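Local structure of Sec-alkylsulfatase (Pseudomonas sp., 4AXH) at residues R228-Q232 with T321-A325; Y231-V237 with N519-G524; D246-F250 with S415-A419. The protein hydrolyses secondary alkyl sulfates enantioselectively with strict inversion of configuration, turning (R)-sulfate esters into (S)-alcohols as a zinc-dependent homodimeric enzyme. All blocks are in the same frame, centred on the assembly; numbering follows the deposited sequence.

Overall arrangement
Following the chain from the N terminus, helix 222-233 is the first element to take part, and it serves two contacts. Its turn at 228-232 meets loop 321-325, so contact 1 closes a loop within the metallo-beta-lactamase region. From the overlapping stretch 231-237, contact 2 closes a much longer one on helix 515-529. Within the span of contact 2, loop 246-250 reaches 415-419 in contact 3, which is nested inside that loop and crosses contact 1, since their segments alternate. Gln232 belongs to contacts 1 and 2, and Asn519 ND2 of contact 2 is probably hydrogen-bonded to Ser247 OG of contact 3 (3.0 Å). Contact 1 joins two parts of the metallo-beta-lactamase region, while contacts 2 and 3 join that region to the dimerisation region.

Contact 1 (R228-Q232 with T321-A325); sequences RGQYQ and TPRGA
Gln232 and Arg228, one helical turn apart, meet the type I turn Thr321-Gly324 at two points. The packed half of the contact is where Gln232 crosses Pro322. Its side chain leaves the helix with CG trans to N (chi1 -158°) and runs on extended, crossing the proline ring at about a right angle, with Gln232 CD 3.6 Å from Pro322 CD. This reach brings Gln232 OE1 within 2.8 Å of Arg323 N, a weak hydrogen bond. Beside it Gly229 CA packs on the Arg323 CB methylene at 3.7 Å.

At the other point the bend of Arg228 at chi3 (65°) brings NE and NH2 to two carbonyls of the turn. NE donates weakly to Arg323 O (3.0 Å), which lies at the edge of the guanidinium, and NH2 weakly to Pro322 O (3.1 Å); the stronger partner of this arginine is Tyr435 O of the second subunit, met by NH1. The looser side belongs to Arg323, partly exposed, which runs its CB, CG and CD past Gln232 OE1 before its guanidinium end leads away. Gln232, Thr321, Pro322 and Arg323 all bind sulfate, so the turn and the helix share one anion site. Helix 515-529 packs alongside, with Leu516 against Gln232 and Met520 touching both Tyr231 and Pro322.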
loop_
_atom_site.group_PDB
_atom_site.type_symbol
_atom_site.label_atom_id
_atom_site.label_comp_id
_atom_site.label_asym_id
_atom_site.label_seq_id
_atom_site.Cartn_x
_atom_site.Cartn_y
_atom_site.Cartn_z
ATOM N N ARG A 228 -4.143 11.371 14.597
ATOM C CA ARG A 228 -4.664 11.668 13.259
ATOM C C ARG A 228 -6.187 11.376 13.224
ATOM O O ARG A 228 -6.923 12.060 12.513
ATOM C CB ARG A 228 -3.948 10.811 12.205
ATOM C CG ARG A 228 -2.600 11.347 11.682
ATOM C CD ARG A 228 -1.867 10.295 10.837
ATOM N NE ARG A 228 -2.608 9.973 9.613
ATOM C CZ ARG A 228 -2.249 10.347 8.387
ATOM N NH1 ARG A 228 -1.112 11.001 8.190
ATOM N NH2 ARG A 228 -3.010 10.039 7.345
ATOM N N GLY A 229 -6.623 10.376 14.004
ATOM C CA GLY A 229 -8.013 9.972 14.140
ATOM C C GLY A 229 -8.887 11.053 14.754
ATOM O O GLY A 229 -10.112 11.043 14.570
ATOM N N GLN A 230 -8.269 12.018 15.469
ATOM C CA GLN A 230 -8.987 13.147 16.096
ATOM C C GLN A 230 -9.555 14.097 15.050
ATOM O O GLN A 230 -10.637 14.679 15.210
ATOM C CB GLN A 230 -8.058 13.881 17.086
ATOM C CG GLN A 230 -7.932 13.114 18.404
ATOM C CD GLN A 230 -6.772 13.517 19.264
ATOM O OE1 GLN A 230 -6.182 14.585 19.107
ATOM N NE2 GLN A 230 -6.413 12.650 20.201
ATOM N N TYR A 231 -8.818 14.201 13.943
ATOM C CA TYR A 231 -9.225 14.975 12.776
ATOM C C TYR A 231 -10.390 14.258 12.072
ATOM O O TYR A 231 -11.381 14.896 11.749
ATOM C CB TYR A 231 -8.019 15.216 11.844
ATOM C CG TYR A 231 -7.203 16.433 12.232
ATOM C CD1 TYR A 231 -6.473 16.462 13.419
ATOM C CD2 TYR A 231 -7.136 17.547 11.398
ATOM C CE1 TYR A 231 -5.725 17.585 13.782
ATOM C CE2 TYR A 231 -6.371 18.667 11.738
ATOM C CZ TYR A 231 -5.672 18.681 12.933
ATOM O OH TYR A 231 -4.952 19.789 13.275
ATOM N N GLN A 232 -10.303 12.930 11.928
ATOM C CA GLN A 232 -11.321 12.104 11.292
ATOM C C GLN A 232 -12.672 12.163 12.014
ATOM O O GLN A 232 -13.727 12.222 11.353
ATOM C CB GLN A 232 -10.802 10.660 11.204
ATOM C CG GLN A 232 -11.482 9.810 10.136
ATOM C CD GLN A 232 -10.977 8.403 10.188
ATOM O OE1 GLN A 232 -9.779 8.151 10.068
ATOM N NE2 GLN A 232 -11.869 7.458 10.337
ATOM N N THR A 321 -8.067 4.935 5.024
ATOM C CA THR A 321 -8.657 5.704 6.123
ATOM C C THR A 321 -7.816 6.949 6.511
ATOM O O THR A 321 -6.583 6.897 6.475
ATOM C CB THR A 321 -9.276 4.834 7.240
ATOM O OG1 THR A 321 -9.404 5.592 8.433
ATOM C CG2 THR A 321 -8.520 3.597 7.527
ATOM N N PRO A 322 -8.471 8.123 6.742
ATOM C CA PRO A 322 -7.715 9.368 7.027
ATOM C C PRO A 322 -6.857 9.411 8.309
ATOM O O PRO A 322 -5.959 10.263 8.427
ATOM C CB PRO A 322 -8.803 10.443 7.029
ATOM C CG PRO A 322 -9.957 9.828 6.363
ATOM C CD PRO A 322 -9.917 8.397 6.710
ATOM N N ARG A 323 -7.121 8.507 9.267
ATOM C CA ARG A 323 -6.330 8.401 10.500
ATOM C C ARG A 323 -4.958 7.768 10.222
ATOM O O ARG A 323 -4.066 7.843 11.062
ATOM C CB ARG A 323 -7.088 7.565 11.551
ATOM C CG ARG A 323 -7.343 6.099 11.170
ATOM C CD ARG A 323 -8.261 5.457 12.173
ATOM N NE ARG A 323 -7.581 4.410 12.958
ATOM C CZ ARG A 323 -7.304 4.478 14.262
ATOM N NH1 ARG A 323 -7.647 5.553 14.965
ATOM N NH2 ARG A 323 -6.707 3.461 14.879
ATOM N N GLY A 324 -4.858 7.084 9.075
ATOM C CA GLY A 324 -3.691 6.364 8.583
ATOM C C GLY A 324 -3.918 4.879 8.717
ATOM O O GLY A 324 -4.366 4.419 9.774
ATOM N N ALA A 325 -3.596 4.103 7.659
ATOM C CA ALA A 325 -3.689 2.625 7.595
ATOM C C ALA A 325 -3.054 2.080 6.319
ATOM O O ALA A 325 -2.664 2.844 5.429
ATOM C CB ALA A 325 -5.144 2.184 7.656
#

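Contact 2 (Y231-V237 with N519-G524); sequences YQSGVMV and NMYMTG
The phenol ring of Tyr231 carries the methyl of Thr523 on one face: Thr523 CG2 stands 3.6 Å from the ring centroid and only 12° off the ring normal, a CH-pi contact over the centre. Here the C-terminal end of helix 222-233, in the metallo-beta-lactamase region, packs on helix 515-529 of the dimerisation region. Gly524 N and Met520 O approach the same ring obliquely. Around the ring the second subunit contributes Pro439, and the hydroxyl at its end is hydrogen-bonded to Glu527. The second flat group is the amide of Asn519, whose ND2 donates to Gln232 O at 2.9 Å, with an N-H...O angle of 142°; the carbonyl oxygen lies somewhat out of the amide plane. Ser247 OG is a second partner of ND2, and Gln244 NE2 bonds to OD1, so both ends of the amide are held and its rotation is fixed.

Helix 222-233 gives way at Gly234, which leaves helical geometry with positive phi, and the chain then forms a type I turn from Gly234 to Val237. That turn brings Val237 back to helix 515-529, where its CG1 lies 4.1 Å from Met522 CB and its CG2 3.4 Å from Thr523 OG1. The interface between the two regions is largely buried.

Thr523 serves both sides. Its methyl faces the tyrosine, while OG1 donates to Asn519 O at 2.7 Å. That oxygen also accepts from Thr523 N, on the opposite face of its carbonyl plane. Finally, a water 3.3 Å from Thr523 OG1 donates to it and accepts a weak bond from Met236 N.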
loop_
_atom_site.group_PDB
_atom_site.type_symbol
_atom_site.label_atom_id
_atom_site.label_comp_id
_atom_site.label_asym_id
_atom_site.label_seq_id
_atom_site.Cartn_x
_atom_site.Cartn_y
_atom_site.Cartn_z
ATOM N N TYR A 231 -8.818 14.201 13.943
ATOM C CA TYR A 231 -9.225 14.975 12.776
ATOM C C TYR A 231 -10.390 14.258 12.072
ATOM O O TYR A 231 -11.381 14.896 11.749
ATOM C CB TYR A 231 -8.019 15.216 11.844
ATOM C CG TYR A 231 -7.203 16.433 12.232
ATOM C CD1 TYR A 231 -6.473 16.462 13.419
ATOM C CD2 TYR A 231 -7.136 17.547 11.398
ATOM C CE1 TYR A 231 -5.725 17.585 13.782
ATOM C CE2 TYR A 231 -6.371 18.667 11.738
ATOM C CZ TYR A 231 -5.672 18.681 12.933
ATOM O OH TYR A 231 -4.952 19.789 13.275
ATOM N N GLN A 232 -10.303 12.930 11.928
ATOM C CA GLN A 232 -11.321 12.104 11.292
ATOM C C GLN A 232 -12.672 12.163 12.014
ATOM O O GLN A 232 -13.727 12.222 11.353
ATOM C CB GLN A 232 -10.802 10.660 11.204
ATOM C CG GLN A 232 -11.482 9.810 10.136
ATOM C CD GLN A 232 -10.977 8.403 10.188
ATOM O OE1 GLN A 232 -9.779 8.151 10.068
ATOM N NE2 GLN A 232 -11.869 7.458 10.337
ATOM N N SER A 233 -12.617 12.180 13.366
ATOM C CA SER A 233 -13.736 12.158 14.327
ATOM C C SER A 233 -14.509 13.464 14.551
ATOM O O SER A 233 -15.736 13.427 14.858
ATOM C CB SER A 233 -13.217 11.719 15.697
ATOM O OG SER A 233 -12.516 10.490 15.625
ATOM N N GLY A 234 -13.724 14.564 14.589
ATOM C CA GLY A 234 -14.199 15.892 14.945
ATOM C C GLY A 234 -14.675 15.937 16.389
ATOM O O GLY A 234 -15.511 16.777 16.727
ATOM N N VAL A 235 -14.151 15.007 17.258
ATOM C CA VAL A 235 -14.498 14.852 18.692
ATOM C C VAL A 235 -14.267 16.107 19.523
ATOM O O VAL A 235 -15.077 16.393 20.416
ATOM C CB VAL A 235 -13.936 13.579 19.407
ATOM C CG1 VAL A 235 -14.881 12.361 19.233
ATOM C CG2 VAL A 235 -12.478 13.273 18.995
ATOM N N MET A 236 -13.165 16.850 19.232
ATOM C CA MET A 236 -12.818 18.118 19.884
ATOM C C MET A 236 -13.595 19.322 19.311
ATOM O O MET A 236 -13.603 20.390 19.911
ATOM C CB MET A 236 -11.313 18.338 19.868
ATOM C CG MET A 236 -10.605 17.888 21.154
ATOM S SD MET A 236 -11.138 16.350 22.017
ATOM C CE MET A 236 -12.346 17.060 23.254
ATOM N N VAL A 237 -14.308 19.119 18.195
ATOM C CA VAL A 237 -15.124 20.130 17.522
ATOM C C VAL A 237 -16.571 20.099 18.074
ATOM O O VAL A 237 -17.165 19.028 18.179
ATOM C CB VAL A 237 -15.069 19.960 15.973
ATOM C CG1 VAL A 237 -15.897 21.020 15.259
ATOM C CG2 VAL A 237 -13.621 19.974 15.462
ATOM N N ASN A 519 -15.067 17.009 9.224
ATOM C CA ASN A 519 -14.476 16.838 10.553
ATOM C C ASN A 519 -12.996 17.272 10.548
ATOM O O ASN A 519 -12.559 17.917 11.492
ATOM C CB ASN A 519 -14.596 15.399 11.019
ATOM C CG ASN A 519 -15.994 14.913 11.362
ATOM O OD1 ASN A 519 -16.861 15.672 11.796
ATOM N ND2 ASN A 519 -16.230 13.602 11.248
ATOM N N MET A 520 -12.248 16.956 9.482
ATOM C CA MET A 520 -10.819 17.292 9.344
ATOM C C MET A 520 -10.576 18.798 9.217
ATOM O O MET A 520 -9.865 19.360 10.048
ATOM C CB MET A 520 -10.133 16.524 8.203
ATOM C CG MET A 520 -10.131 15.016 8.370
ATOM S SD MET A 520 -9.225 14.167 7.019
ATOM C CE MET A 520 -10.518 13.643 6.065
ATOM N N TYR A 521 -11.166 19.459 8.198
ATOM C CA TYR A 521 -11.020 20.901 7.978
ATOM C C TYR A 521 -11.410 21.643 9.225
ATOM O O TYR A 521 -10.647 22.509 9.657
ATOM C CB TYR A 521 -11.850 21.389 6.790
ATOM C CG TYR A 521 -11.390 20.898 5.433
ATOM C CD1 TYR A 521 -10.064 21.027 5.034
ATOM C CD2 TYR A 521 -12.309 20.460 4.482
ATOM C CE1 TYR A 521 -9.648 20.629 3.758
ATOM C CE2 TYR A 521 -11.907 20.073 3.203
ATOM C CZ TYR A 521 -10.576 20.156 2.843
ATOM O OH TYR A 521 -10.184 19.763 1.578
ATOM N N MET A 522 -12.545 21.262 9.848
ATOM C CA MET A 522 -13.026 21.852 11.106
ATOM C C MET A 522 -12.025 21.697 12.290
ATOM O O MET A 522 -11.797 22.665 13.021
ATOM C CB MET A 522 -14.423 21.318 11.463
ATOM C CG MET A 522 -15.586 22.318 11.253
ATOM S SD MET A 522 -15.553 23.363 9.754
ATOM C CE MET A 522 -17.270 23.594 9.499
ATOM N N THR A 523 -11.403 20.499 12.447
ATOM C CA THR A 523 -10.412 20.243 13.487
ATOM C C THR A 523 -9.202 21.091 13.184
ATOM O O THR A 523 -8.616 21.658 14.100
ATOM C CB THR A 523 -10.114 18.744 13.629
ATOM O OG1 THR A 523 -11.348 18.032 13.858
ATOM C CG2 THR A 523 -9.135 18.455 14.776
ATOM N N GLY A 524 -8.895 21.207 11.891
ATOM C CA GLY A 524 -7.816 22.020 11.339
ATOM C C GLY A 524 -7.985 23.496 11.651
ATOM O O GLY A 524 -7.072 24.122 12.191
HETATM O O HOH W 1 -10.965 16.601 16.764
#

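Contact 3 (D246-F250 with S415-A419); sequences DSGLF and SYYGA
Tyr417 meets Leu249, Ser247 and Phe250 in turn as its side chain runs from backbone to hydroxyl. Tyr417 CB begins 4.0 Å from Leu249 CG. A first torsion of -159° swings CG to the far side of CB from the backbone N, and the ring is carried in among Leu249, Ser247 and Phe250. One face then receives the leucine: Leu249 CD1 stands 3.6 Å from the ring centroid, 12° off the normal, a CH-pi contact made over the centre of the ring, close to Tyr417 CG, CD2 and CE2. The two side chains cross at about a right angle. Along the ring edge, Tyr417 CD1 and then CE1 pass Ser247 O, which sits in the ring plane 3.1 Å from CD1. Tyr417 CE1 also reaches Phe250 CZ at 3.9 Å, and at the tip OH lies 3.8 Å from that same carbon. The phenylalanine and tyrosine rings form an oblique pair, with centroids 5.9 Å apart and planes at 69°.

The loop that receives the tyrosine is shaped by an Asx turn, in which Gly248 N donates to Asp246 OD2 at 3.0 Å from above the carboxylate plane. Gly248, with positive phi, brings its CA toward Tyr416 O, while Tyr416 itself turns off to bond Ser104 through its hydroxyl. Beyond the two segments, the ring of His317 also meets Tyr417, and Leu516 of helix 515-529 touches it.

Chemically the interface is apolar and aromatic. Tyr417 binds sulfate, with Asn318 and Gln232 of the same site close by. Carbon contacts from Leu249 and Phe250, with Ser247 O at the edge, place its ring, a position that rests on shape and not on a hydrogen bond between the segments.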
loop_
_atom_site.group_PDB
_atom_site.type_symbol
_atom_site.label_atom_id
_atom_site.label_comp_id
_atom_site.label_asym_id
_atom_site.label_seq_id
_atom_site.Cartn_x
_atom_site.Cartn_y
_atom_site.Cartn_z
ATOM N N ASP A 246 -21.993 15.396 11.363
ATOM C CA ASP A 246 -22.135 13.967 11.090
ATOM C C ASP A 246 -20.775 13.337 10.784
ATOM O O ASP A 246 -19.792 14.046 10.547
ATOM C CB ASP A 246 -23.078 13.777 9.867
ATOM C CG ASP A 246 -23.668 12.391 9.732
ATOM O OD1 ASP A 246 -24.407 11.974 10.643
ATOM O OD2 ASP A 246 -23.432 11.744 8.683
ATOM N N SER A 247 -20.736 11.993 10.761
ATOM C CA SER A 247 -19.523 11.259 10.417
ATOM C C SER A 247 -19.743 10.218 9.293
ATOM O O SER A 247 -18.969 9.261 9.164
ATOM C CB SER A 247 -18.829 10.689 11.650
ATOM O OG SER A 247 -18.198 11.723 12.390
ATOM N N GLY A 248 -20.743 10.478 8.446
ATOM C CA GLY A 248 -21.037 9.681 7.266
ATOM C C GLY A 248 -21.767 8.411 7.574
ATOM O O GLY A 248 -22.938 8.290 7.231
ATOM N N LEU A 249 -21.086 7.468 8.233
ATOM C CA LEU A 249 -21.675 6.180 8.596
ATOM C C LEU A 249 -22.243 6.156 10.004
ATOM O O LEU A 249 -22.726 5.110 10.459
ATOM C CB LEU A 249 -20.660 5.040 8.401
ATOM C CG LEU A 249 -20.064 4.882 7.024
ATOM C CD1 LEU A 249 -18.957 3.852 7.054
ATOM C CD2 LEU A 249 -21.137 4.510 6.003
ATOM N N PHE A 250 -22.130 7.293 10.712
ATOM C CA PHE A 250 -22.612 7.537 12.090
ATOM C C PHE A 250 -22.475 9.001 12.410
ATOM O O PHE A 250 -22.001 9.762 11.572
ATOM C CB PHE A 250 -21.858 6.694 13.138
ATOM C CG PHE A 250 -20.365 6.596 12.912
ATOM C CD1 PHE A 250 -19.509 7.583 13.389
ATOM C CD2 PHE A 250 -19.819 5.529 12.195
ATOM C CE1 PHE A 250 -18.151 7.532 13.114
ATOM C CE2 PHE A 250 -18.455 5.473 11.938
ATOM C CZ PHE A 250 -17.635 6.482 12.391
ATOM N N SER A 415 -19.848 10.345 -1.668
ATOM C CA SER A 415 -18.596 10.464 -0.914
ATOM C C SER A 415 -18.767 11.055 0.505
ATOM O O SER A 415 -18.233 12.111 0.804
ATOM C CB SER A 415 -17.587 11.246 -1.735
ATOM O OG SER A 415 -17.355 10.534 -2.936
ATOM N N TYR A 416 -19.499 10.363 1.370
ATOM C CA TYR A 416 -19.758 10.829 2.737
ATOM C C TYR A 416 -18.733 10.349 3.748
ATOM O O TYR A 416 -18.563 11.001 4.763
ATOM C CB TYR A 416 -21.135 10.362 3.210
ATOM C CG TYR A 416 -22.324 10.862 2.409
ATOM C CD1 TYR A 416 -22.538 12.221 2.215
ATOM C CD2 TYR A 416 -23.300 9.980 1.954
ATOM C CE1 TYR A 416 -23.657 12.688 1.521
ATOM C CE2 TYR A 416 -24.442 10.439 1.289
ATOM C CZ TYR A 416 -24.619 11.797 1.079
ATOM O OH TYR A 416 -25.738 12.258 0.423
ATOM N N TYR A 417 -18.115 9.185 3.528
ATOM C CA TYR A 417 -17.130 8.607 4.437
ATOM C C TYR A 417 -15.845 8.530 3.687
ATOM O O TYR A 417 -14.938 9.319 3.946
ATOM C CB TYR A 417 -17.586 7.213 4.903
ATOM C CG TYR A 417 -16.918 6.762 6.179
ATOM C CD1 TYR A 417 -17.272 7.312 7.402
ATOM C CD2 TYR A 417 -15.969 5.738 6.171
ATOM C CE1 TYR A 417 -16.668 6.896 8.586
ATOM C CE2 TYR A 417 -15.363 5.311 7.345
ATOM C CZ TYR A 417 -15.700 5.906 8.554
ATOM O OH TYR A 417 -15.099 5.512 9.732
ATOM N N GLY A 418 -15.795 7.647 2.701
ATOM C CA GLY A 418 -14.669 7.565 1.780
ATOM C C GLY A 418 -14.765 8.718 0.794
ATOM O O GLY A 418 -15.836 9.320 0.617
ATOM N N ALA A 419 -13.664 9.066 0.154
ATOM C CA ALA A 419 -13.741 10.117 -0.832
ATOM C C ALA A 419 -13.275 9.575 -2.181
ATOM O O ALA A 419 -12.350 8.754 -2.225
ATOM C CB ALA A 419 -12.923 11.296 -0.399
#